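Local coordinates for uncharacterized DUF364 family protein (Pyrococcus horikoshii, PDB 3NPG), which is of unknown function but belongs to the DUF364 family, whose domains are regarded as putative heavy-metal chelation modules, at residues A[28-33]-A[50-55]; A[81-86]-A[174-179]; A[168-173]-A[193-198]; A[218-223]-A[240-245]. All coordinates share one frame; numbering follows the deposited sequence.

Contact 1: A[28-33]-A[50-55]; sequences FGLPYT and TLPEEV. With ACT (acetate ion), chain E.
T50 meets F28, G29 and T33 by splitting its two branches: chi1 of -54° sets OG1 beside its own backbone N and leaves CG2 anti to that N. F28 answers with CG anti to its backbone N (chi1 180°), and the outer end of its ring reaches the T50 methyl. One small side chain thus serves a polar and an apolar neighbourhood at once.

On the polar branch, T50 OG1 donates to G29 O at 2.6 Å and accepts from T33 OG1, also at 2.6 Å, where the two threonine side chains cross at about a right angle. The backbone adds a third tie, T50 N to P31 O at 3.2 Å, just after the cis peptide bond that leads into P31. On the apolar branch, T50 CG2 stands 4.1 Å from the centroid of the F28 ring, an off-centre CH-pi contact. L30 CD2 packs on T50 CB at 3.8 Å and lies 4.0 Å from P52 CD, while V55 CG2 approaches F28 CZ at the edge of the ring. A valine in place of T50 would probably leave G29 O without this donor and T33 OG1 without its acceptor, in a buried setting.

Y32 turns away from T50, and its OH donates to an acetate oxygen, OXT, at 2.6 Å; T199 OG1 binds the same ion.

Residues 28-31 link strands 22-27 and 32-38 of a three-stranded antiparallel sheet, and the loop 50-55 follows its third strand, 43-49. A second subunit bonds to the backbone of F28 and L30. F28, T33 and V55 lean on helix 79-96, and L51 touches helix 174-177.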
# COMPACT_ATOMS: atom_id res chain seq x y z
N PHE A 28 21.43 3.06 6.00
CA PHE A 28 20.22 2.93 5.20
C PHE A 28 19.03 3.21 6.14
O PHE A 28 18.52 2.31 6.79
CB PHE A 28 20.12 1.51 4.59
CG PHE A 28 18.88 1.27 3.75
CD1 PHE A 28 18.77 1.82 2.48
CD2 PHE A 28 17.85 0.47 4.21
CE1 PHE A 28 17.63 1.60 1.70
CE2 PHE A 28 16.71 0.26 3.44
CZ PHE A 28 16.61 0.82 2.19
N GLY A 29 18.73 4.49 6.32
CA GLY A 29 17.72 4.92 7.29
C GLY A 29 16.64 5.81 6.73
O GLY A 29 16.63 6.11 5.53
N LEU A 30 15.70 6.24 7.61
CA LEU A 30 14.58 7.08 7.23
C LEU A 30 14.68 8.48 7.88
O LEU A 30 15.11 8.59 9.03
CB LEU A 30 13.25 6.42 7.63
CG LEU A 30 12.83 5.19 6.81
CD1 LEU A 30 11.72 4.44 7.50
CD2 LEU A 30 12.41 5.57 5.40
N PRO A 31 14.29 9.57 7.16
CA PRO A 31 13.72 9.59 5.80
C PRO A 31 14.77 9.40 4.70
O PRO A 31 14.43 9.06 3.57
CB PRO A 31 13.06 10.97 5.73
CG PRO A 31 13.90 11.83 6.63
CD PRO A 31 14.34 10.92 7.75
N TYR A 32 16.06 9.62 5.04
CA TYR A 32 17.13 9.56 4.05
C TYR A 32 18.22 8.59 4.40
O TYR A 32 18.60 8.47 5.58
CB TYR A 32 17.72 10.97 3.83
CG TYR A 32 16.84 11.85 2.98
CD1 TYR A 32 15.79 12.57 3.54
CD2 TYR A 32 17.04 11.94 1.61
CE1 TYR A 32 14.94 13.33 2.75
CE2 TYR A 32 16.21 12.72 0.81
CZ TYR A 32 15.16 13.41 1.38
OH TYR A 32 14.33 14.18 0.60
N THR A 33 18.76 7.92 3.38
CA THR A 33 19.97 7.12 3.48
C THR A 33 21.13 8.07 3.28
O THR A 33 21.05 8.96 2.42
CB THR A 33 19.96 6.02 2.39
OG1 THR A 33 18.90 5.11 2.65
CG2 THR A 33 21.28 5.26 2.32
N THR A 50 15.16 7.25 0.99
CA THR A 50 14.81 5.86 1.18
C THR A 50 13.36 5.66 0.79
O THR A 50 12.50 6.44 1.20
CB THR A 50 15.07 5.44 2.64
OG1 THR A 50 16.43 5.75 2.97
CG2 THR A 50 14.82 3.97 2.88
N LEU A 51 13.10 4.67 -0.06
CA LEU A 51 11.75 4.36 -0.53
C LEU A 51 11.33 2.99 0.02
O LEU A 51 11.57 1.96 -0.63
CB LEU A 51 11.69 4.39 -2.07
CG LEU A 51 12.20 5.67 -2.75
CD1 LEU A 51 12.43 5.45 -4.21
CD2 LEU A 51 11.25 6.83 -2.53
N PRO A 52 10.81 2.94 1.28
CA PRO A 52 10.48 1.64 1.89
C PRO A 52 9.43 0.85 1.13
O PRO A 52 9.46 -0.38 1.15
CB PRO A 52 10.00 2.01 3.29
CG PRO A 52 9.60 3.45 3.20
CD PRO A 52 10.52 4.06 2.21
N GLU A 53 8.51 1.54 0.43
CA GLU A 53 7.46 0.88 -0.37
C GLU A 53 8.06 0.07 -1.54
O GLU A 53 7.39 -0.80 -2.08
CB GLU A 53 6.42 1.91 -0.88
CG GLU A 53 6.98 2.96 -1.85
CD GLU A 53 7.59 4.20 -1.21
OE1 GLU A 53 7.66 4.27 0.04
OE2 GLU A 53 8.00 5.11 -1.97
N GLU A 54 9.33 0.35 -1.90
CA GLU A 54 10.04 -0.35 -2.98
C GLU A 54 10.83 -1.55 -2.44
O GLU A 54 11.26 -2.41 -3.22
CB GLU A 54 10.98 0.62 -3.72
CG GLU A 54 10.27 1.82 -4.33
CD GLU A 54 9.44 1.49 -5.55
OE1 GLU A 54 10.02 1.14 -6.60
OE2 GLU A 54 8.19 1.62 -5.46
N VAL A 55 11.05 -1.60 -1.11
CA VAL A 55 11.82 -2.67 -0.47
C VAL A 55 10.98 -3.95 -0.39
O VAL A 55 9.91 -3.96 0.24
CB VAL A 55 12.37 -2.26 0.92
CG1 VAL A 55 13.24 -3.36 1.52
CG2 VAL A 55 13.13 -0.95 0.85
C ACT E . 14.31 13.67 -2.83
O ACT E . 14.70 13.16 -3.83
OXT ACT E . 14.90 13.46 -1.83
CH3 ACT E . 13.06 14.56 -2.84

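Contact 2: A[81-86]-A[174-179]; sequences ERTLGV and CIVNGT
V86 and V176 form the dense part of this helix-to-helix contact, a case of branched side chains filling the space between two backbones. V176 CG1 is the central methyl: it lies 3.7 Å from V86 CB, and it also touches V86 CG2 and T83 CA. I175 CG2 widens the patch by resting on V86 CG1 at 3.9 Å, the two side chains crossing at a slant. A48 of strand 43-49 packs on T83, V86 and V176 as well, while T83 OG1 turns to I79 O in its own helix.

Helix 174-177 directly follows strand 167-171 of the second family region, consistent with a Rossmann-like fold, whereas 79-96 belongs to the other family region, and the patch therefore joins the two. G178, with positive phi, is the first residue to leave the short, weakly bonded helix. N177 OD1 accepts from T179 N, an Asx turn, and also from T179 OG1, both from one face of the amide plane.

Beside the methyl packing stands one directional polar bond. The R82 chain bends at chi3 (-58°), which places NE for a nearly straight bond of 2.7 Å to V176 O, with the oxygen in the guanidinium plane. The looser part is R82 NH2, 4.0 Å from N177 O and making no bond across, and the more open side is that of T179, which is partly exposed. R82 NH1 is held by S76 O. A leucine in place of R82 would probably leave V176 O and S76 O without these donors and the carbonyl end of the short helix without a nearby positive charge. L157 of a third subunit packs on R82, and T156 of that subunit bonds to N177 O.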
# COMPACT_ATOMS: atom_id res chain seq x y z
N GLU A 81 20.85 -1.50 -2.07
CA GLU A 81 22.17 -1.30 -2.67
C GLU A 81 22.21 -0.05 -3.57
O GLU A 81 23.22 0.65 -3.59
CB GLU A 81 22.60 -2.55 -3.45
CG GLU A 81 22.86 -3.76 -2.56
CD GLU A 81 23.16 -5.05 -3.31
OE1 GLU A 81 23.41 -4.98 -4.54
OE2 GLU A 81 23.16 -6.12 -2.67
N ARG A 82 21.10 0.24 -4.30
CA ARG A 82 20.99 1.43 -5.15
C ARG A 82 20.99 2.71 -4.31
O ARG A 82 21.72 3.65 -4.64
CB ARG A 82 19.70 1.40 -5.99
CG ARG A 82 19.80 0.59 -7.25
CD ARG A 82 18.85 1.10 -8.34
NE ARG A 82 17.45 1.10 -7.91
CZ ARG A 82 16.65 0.03 -7.95
NH1 ARG A 82 17.13 -1.14 -8.36
NH2 ARG A 82 15.39 0.12 -7.57
N THR A 83 20.13 2.76 -3.26
CA THR A 83 20.00 3.94 -2.40
C THR A 83 21.34 4.28 -1.71
O THR A 83 21.75 5.44 -1.73
CB THR A 83 18.84 3.76 -1.40
OG1 THR A 83 17.71 3.23 -2.10
CG2 THR A 83 18.47 5.06 -0.71
N LEU A 84 22.05 3.25 -1.19
CA LEU A 84 23.38 3.44 -0.57
C LEU A 84 24.41 3.90 -1.62
O LEU A 84 25.30 4.70 -1.30
CB LEU A 84 23.85 2.15 0.12
CG LEU A 84 23.28 1.89 1.52
CD1 LEU A 84 23.36 0.41 1.88
CD2 LEU A 84 24.00 2.73 2.58
N GLY A 85 24.25 3.41 -2.86
CA GLY A 85 25.11 3.79 -3.98
C GLY A 85 24.91 5.22 -4.44
O GLY A 85 25.88 5.95 -4.65
N VAL A 86 23.64 5.64 -4.59
CA VAL A 86 23.29 7.02 -4.96
C VAL A 86 23.71 8.00 -3.85
O VAL A 86 24.29 9.05 -4.15
CB VAL A 86 21.78 7.15 -5.32
CG1 VAL A 86 21.38 8.61 -5.48
CG2 VAL A 86 21.45 6.35 -6.58
N CYS A 174 13.63 9.90 -8.40
CA CYS A 174 13.55 9.18 -9.67
C CYS A 174 14.92 8.58 -10.03
O CYS A 174 15.01 7.70 -10.88
CB CYS A 174 13.02 10.08 -10.79
SG CYS A 174 14.09 11.48 -11.21
N ILE A 175 15.98 9.02 -9.32
CA ILE A 175 17.34 8.50 -9.49
C ILE A 175 17.47 7.14 -8.76
O ILE A 175 18.03 6.19 -9.32
CB ILE A 175 18.39 9.54 -9.01
CG1 ILE A 175 18.29 10.86 -9.84
CG2 ILE A 175 19.81 8.96 -9.06
CD1 ILE A 175 19.09 12.06 -9.25
N VAL A 176 16.91 7.03 -7.53
CA VAL A 176 16.99 5.79 -6.75
C VAL A 176 16.05 4.67 -7.24
O VAL A 176 16.41 3.50 -7.16
CB VAL A 176 16.90 6.02 -5.20
CG1 VAL A 176 18.22 6.49 -4.63
CG2 VAL A 176 15.79 6.99 -4.85
N ASN A 177 14.85 5.03 -7.77
CA ASN A 177 13.87 4.02 -8.22
C ASN A 177 14.04 3.58 -9.71
O ASN A 177 13.46 2.56 -10.12
CB ASN A 177 12.43 4.46 -7.92
CG ASN A 177 11.99 5.73 -8.60
OD1 ASN A 177 12.52 6.12 -9.65
ND2 ASN A 177 10.97 6.37 -8.06
N GLY A 178 14.81 4.33 -10.49
CA GLY A 178 15.12 3.98 -11.87
C GLY A 178 14.16 4.51 -12.91
O GLY A 178 14.21 4.08 -14.07
N THR A 179 13.32 5.48 -12.54
CA THR A 179 12.34 6.05 -13.46
C THR A 179 12.90 7.21 -14.31
O THR A 179 12.27 7.62 -15.29
CB THR A 179 11.05 6.46 -12.71
OG1 THR A 179 11.39 7.37 -11.66
CG2 THR A 179 10.31 5.28 -12.15

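Contact 3: A[168-173]-A[193-198]; sequences IIASAS and IVITGP
The flat groups that meet between I168-A172 and V194-T196 are peptide units, and the direction from which each N-H reaches the facing carbonyl changes along the pair. V194 N reaches I168 O at 2.8 Å, nearly along the C=O axis, and A170 N meets V194 O likewise. T196 N is tilted 26° from the plane of the A170 carbonyl, and A172 N sits above that of T196, 40° out of it. I168, A170, I193 and I195 cover one face of the sheet; I169 and V194 occupy the other.

The strands are parallel neighbours joined through helices 174-177 and 180-186, a beta-alpha-beta crossover consistent with a Rossmann-like domain. At the last bridge, S171 with T196, the side chains diverge, yet the backbone pairing continues through A172 N to T196 O. T196 OG1 is anti to its backbone N (chi1 -173°), which leaves CG2 between N and the carbonyl carbon, 3.6 Å from I169 CG2. I195 sends CG2 to A172 CA at 3.6 Å and CD1 to A170 CB. At G197 a CB would collide with the carbonyl O of T196. The nearest atom of an acetate, probably from the crystallisation liquor, is about 3 Å from the A172 side chain.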
# COMPACT_ATOMS: atom_id res chain seq x y z
N ILE A 168 9.14 19.97 -16.82
CA ILE A 168 9.08 18.80 -15.93
C ILE A 168 9.81 19.08 -14.61
O ILE A 168 10.98 19.48 -14.62
CB ILE A 168 9.65 17.53 -16.63
CG1 ILE A 168 8.76 17.12 -17.82
CG2 ILE A 168 9.80 16.36 -15.63
CD1 ILE A 168 9.41 16.21 -18.77
N ILE A 169 9.11 18.87 -13.47
CA ILE A 169 9.72 18.97 -12.14
C ILE A 169 9.65 17.60 -11.50
O ILE A 169 8.60 17.20 -10.99
CB ILE A 169 9.06 20.08 -11.26
CG1 ILE A 169 9.10 21.45 -11.95
CG2 ILE A 169 9.71 20.14 -9.88
CD1 ILE A 169 8.37 22.50 -11.23
N ALA A 170 10.73 16.80 -11.67
CA ALA A 170 10.78 15.43 -11.18
C ALA A 170 11.53 15.33 -9.87
O ALA A 170 12.66 15.82 -9.77
CB ALA A 170 11.43 14.52 -12.22
N SER A 171 10.90 14.71 -8.85
CA SER A 171 11.53 14.48 -7.56
C SER A 171 12.82 13.71 -7.78
O SER A 171 12.84 12.74 -8.56
CB SER A 171 10.61 13.69 -6.64
OG SER A 171 11.23 13.40 -5.40
N ALA A 172 13.91 14.15 -7.14
CA ALA A 172 15.23 13.54 -7.30
C ALA A 172 15.24 12.04 -6.91
O ALA A 172 16.20 11.33 -7.21
CB ALA A 172 16.25 14.30 -6.49
N SER A 173 14.12 11.55 -6.32
CA SER A 173 13.96 10.14 -5.96
C SER A 173 13.80 9.27 -7.22
O SER A 173 13.88 8.05 -7.12
CB SER A 173 12.76 9.96 -5.03
OG SER A 173 11.55 10.34 -5.66
N ILE A 193 13.71 20.73 -17.69
CA ILE A 193 13.62 19.52 -16.86
C ILE A 193 14.42 19.72 -15.58
O ILE A 193 15.65 19.81 -15.62
CB ILE A 193 14.05 18.24 -17.64
CG1 ILE A 193 13.20 18.06 -18.92
CG2 ILE A 193 13.98 16.99 -16.74
CD1 ILE A 193 13.69 17.04 -19.85
N VAL A 194 13.71 19.84 -14.44
CA VAL A 194 14.34 20.09 -13.14
C VAL A 194 14.26 18.85 -12.25
O VAL A 194 13.17 18.35 -11.98
CB VAL A 194 13.72 21.33 -12.43
CG1 VAL A 194 14.50 21.70 -11.18
CG2 VAL A 194 13.63 22.52 -13.38
N ILE A 195 15.42 18.37 -11.78
CA ILE A 195 15.48 17.25 -10.83
C ILE A 195 15.67 17.83 -9.42
O ILE A 195 16.73 18.37 -9.11
CB ILE A 195 16.61 16.24 -11.22
CG1 ILE A 195 16.51 15.80 -12.72
CG2 ILE A 195 16.64 15.03 -10.28
CD1 ILE A 195 15.12 15.19 -13.16
N THR A 196 14.58 17.86 -8.63
CA THR A 196 14.57 18.54 -7.34
C THR A 196 14.57 17.60 -6.14
O THR A 196 13.87 16.59 -6.14
CB THR A 196 13.43 19.58 -7.28
OG1 THR A 196 13.55 20.34 -6.08
CG2 THR A 196 12.05 18.94 -7.36
N GLY A 197 15.29 18.00 -5.09
CA GLY A 197 15.35 17.26 -3.84
C GLY A 197 16.75 16.96 -3.36
O GLY A 197 17.70 16.98 -4.15
N PRO A 198 16.91 16.58 -2.07
CA PRO A 198 18.26 16.26 -1.55
C PRO A 198 18.97 15.10 -2.28
O PRO A 198 20.19 15.02 -2.24
CB PRO A 198 18.01 15.91 -0.07
CG PRO A 198 16.72 16.58 0.26
CD PRO A 198 15.90 16.54 -0.99

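Contact 4: A[218-223]-A[240-245]; sequences MKVTNI and SESIKY
K219 and I243 form the hydrogen-bonded pair at the centre, with K219 N donating to I243 O at 3.0 Å and I243 N to K219 O at 2.9 Å. The flanking pairs, M218 with K244 and V220 with S242, are non-hydrogen-bonded. Selenomethionine M218 has CG between its backbone N and carbonyl carbon (chi1 62°); it lies side by side with K244, their CE atoms 4.0 Å apart. At that end the Y245 ring brings CE2 to within 3.5 Å of M218 C.

Past the strand end, E241 O gathers three donors: T221 N at 2.9 Å, and T221 OG1 and N222 N in weak bonds. The E241 and N222 side chains run alongside, with E241 OE1 3.4 Å from N222 CB. Those of T221 and I243 cross at about a right angle, with T221 CG2 3.7 Å from I243 CG1.

In the next shell, N222 OD1 caps helix 223-232 by accepting from K225 N, S242 OG bonds to F238 O, and M218 O receives Q201 NE2. V220 packs on A226 and F238 of the two helices that link the strands.

The result is an antiparallel strand, 242-248, added through a helical connection to the margin of an otherwise parallel sheet, in a domain consistent with a Rossmann-like fold.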
# COMPACT_ATOMS: atom_id res chain seq x y z
N MSE A 218 20.38 20.65 -2.21
CA MSE A 218 20.89 21.38 -1.05
C MSE A 218 22.23 20.82 -0.57
O MSE A 218 22.46 19.61 -0.63
CB MSE A 218 19.87 21.39 0.09
CG MSE A 218 19.54 19.99 0.63
SE MSE A 218 17.97 19.99 1.74
CE MSE A 218 16.60 20.46 0.36
N LYS A 219 23.11 21.70 -0.07
CA LYS A 219 24.41 21.30 0.46
C LYS A 219 24.42 21.43 1.97
O LYS A 219 24.04 22.47 2.50
CB LYS A 219 25.55 22.12 -0.18
CG LYS A 219 26.94 21.68 0.26
CD LYS A 219 28.03 22.49 -0.39
CE LYS A 219 29.40 22.03 0.04
NZ LYS A 219 30.47 22.83 -0.59
N VAL A 220 24.88 20.38 2.67
CA VAL A 220 24.97 20.37 4.13
C VAL A 220 26.05 21.37 4.61
O VAL A 220 27.22 21.24 4.24
CB VAL A 220 25.23 18.94 4.67
CG1 VAL A 220 25.29 18.95 6.19
CG2 VAL A 220 24.16 17.97 4.18
N THR A 221 25.63 22.37 5.42
CA THR A 221 26.55 23.39 5.95
C THR A 221 27.18 22.94 7.28
O THR A 221 28.32 23.28 7.55
CB THR A 221 25.85 24.76 6.06
OG1 THR A 221 24.63 24.61 6.80
CG2 THR A 221 25.56 25.37 4.71
N ASN A 222 26.42 22.18 8.09
CA ASN A 222 26.91 21.62 9.36
C ASN A 222 26.67 20.12 9.36
O ASN A 222 25.54 19.68 9.57
CB ASN A 222 26.23 22.30 10.56
CG ASN A 222 26.91 22.04 11.90
OD1 ASN A 222 27.30 20.91 12.23
ND2 ASN A 222 27.00 23.07 12.72
N ILE A 223 27.71 19.33 9.06
CA ILE A 223 27.62 17.87 8.96
C ILE A 223 27.18 17.22 10.28
O ILE A 223 26.31 16.34 10.28
CB ILE A 223 28.96 17.27 8.43
CG1 ILE A 223 29.46 18.00 7.14
CG2 ILE A 223 28.87 15.75 8.25
CD1 ILE A 223 28.72 17.67 5.83
N SER A 240 17.32 22.41 7.73
CA SER A 240 17.75 23.67 8.35
C SER A 240 19.28 23.75 8.49
O SER A 240 19.83 24.84 8.67
CB SER A 240 17.09 23.86 9.71
OG SER A 240 17.47 22.85 10.62
N GLU A 241 19.97 22.59 8.40
CA GLU A 241 21.44 22.54 8.48
C GLU A 241 22.06 22.49 7.08
O GLU A 241 23.22 22.10 6.92
CB GLU A 241 21.89 21.32 9.32
CG GLU A 241 21.42 21.36 10.76
CD GLU A 241 21.95 22.50 11.61
OE1 GLU A 241 23.00 23.09 11.24
OE2 GLU A 241 21.37 22.75 12.69
N SER A 242 21.28 22.90 6.06
CA SER A 242 21.71 22.88 4.67
C SER A 242 21.32 24.17 3.96
O SER A 242 20.50 24.93 4.47
CB SER A 242 21.11 21.68 3.95
OG SER A 242 21.50 20.46 4.55
N ILE A 243 21.89 24.40 2.76
CA ILE A 243 21.53 25.54 1.92
C ILE A 243 21.01 25.06 0.57
O ILE A 243 21.67 24.28 -0.11
CB ILE A 243 22.69 26.58 1.77
CG1 ILE A 243 24.03 25.90 1.41
CG2 ILE A 243 22.82 27.43 3.03
CD1 ILE A 243 24.46 26.11 0.01
N LYS A 244 19.78 25.48 0.22
CA LYS A 244 19.16 25.10 -1.05
C LYS A 244 19.82 25.82 -2.22
O LYS A 244 20.19 26.97 -2.10
CB LYS A 244 17.65 25.39 -1.01
CG LYS A 244 16.86 24.43 -0.12
CD LYS A 244 15.38 24.80 -0.08
CE LYS A 244 14.60 23.88 0.83
NZ LYS A 244 13.19 24.32 0.96
N TYR A 245 19.95 25.13 -3.37
CA TYR A 245 20.55 25.72 -4.57
C TYR A 245 19.91 25.19 -5.83
O TYR A 245 19.41 24.07 -5.85
CB TYR A 245 22.09 25.49 -4.60
CG TYR A 245 22.50 24.03 -4.72
CD1 TYR A 245 22.58 23.40 -5.96
CD2 TYR A 245 22.89 23.30 -3.60
CE1 TYR A 245 22.95 22.06 -6.07
CE2 TYR A 245 23.29 21.97 -3.70
CZ TYR A 245 23.30 21.35 -4.93
OH TYR A 245 23.70 20.03 -5.03

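Contacts 1 to 3 are buried, and contact 4 lies nearer the surface, its centre 15 Å from that of the chain. Contacts 3 and 4 share one mixed sheet, where strands 192-196 and 214-220 are neighbours, but one pairing is parallel and apolar and the other antiparallel with lysines and a glutamate at its margins. Contact 2 alone joins the two family regions; it touches contact 1 through T33 on T83 and L51 on V176, and contact 3 through I175 on I195. Contacts 1 and 2 rely on specific side-chain bonds and reach a third subunit, whereas contacts 3 and 4 rest mainly on backbone pairing and touch no other chain.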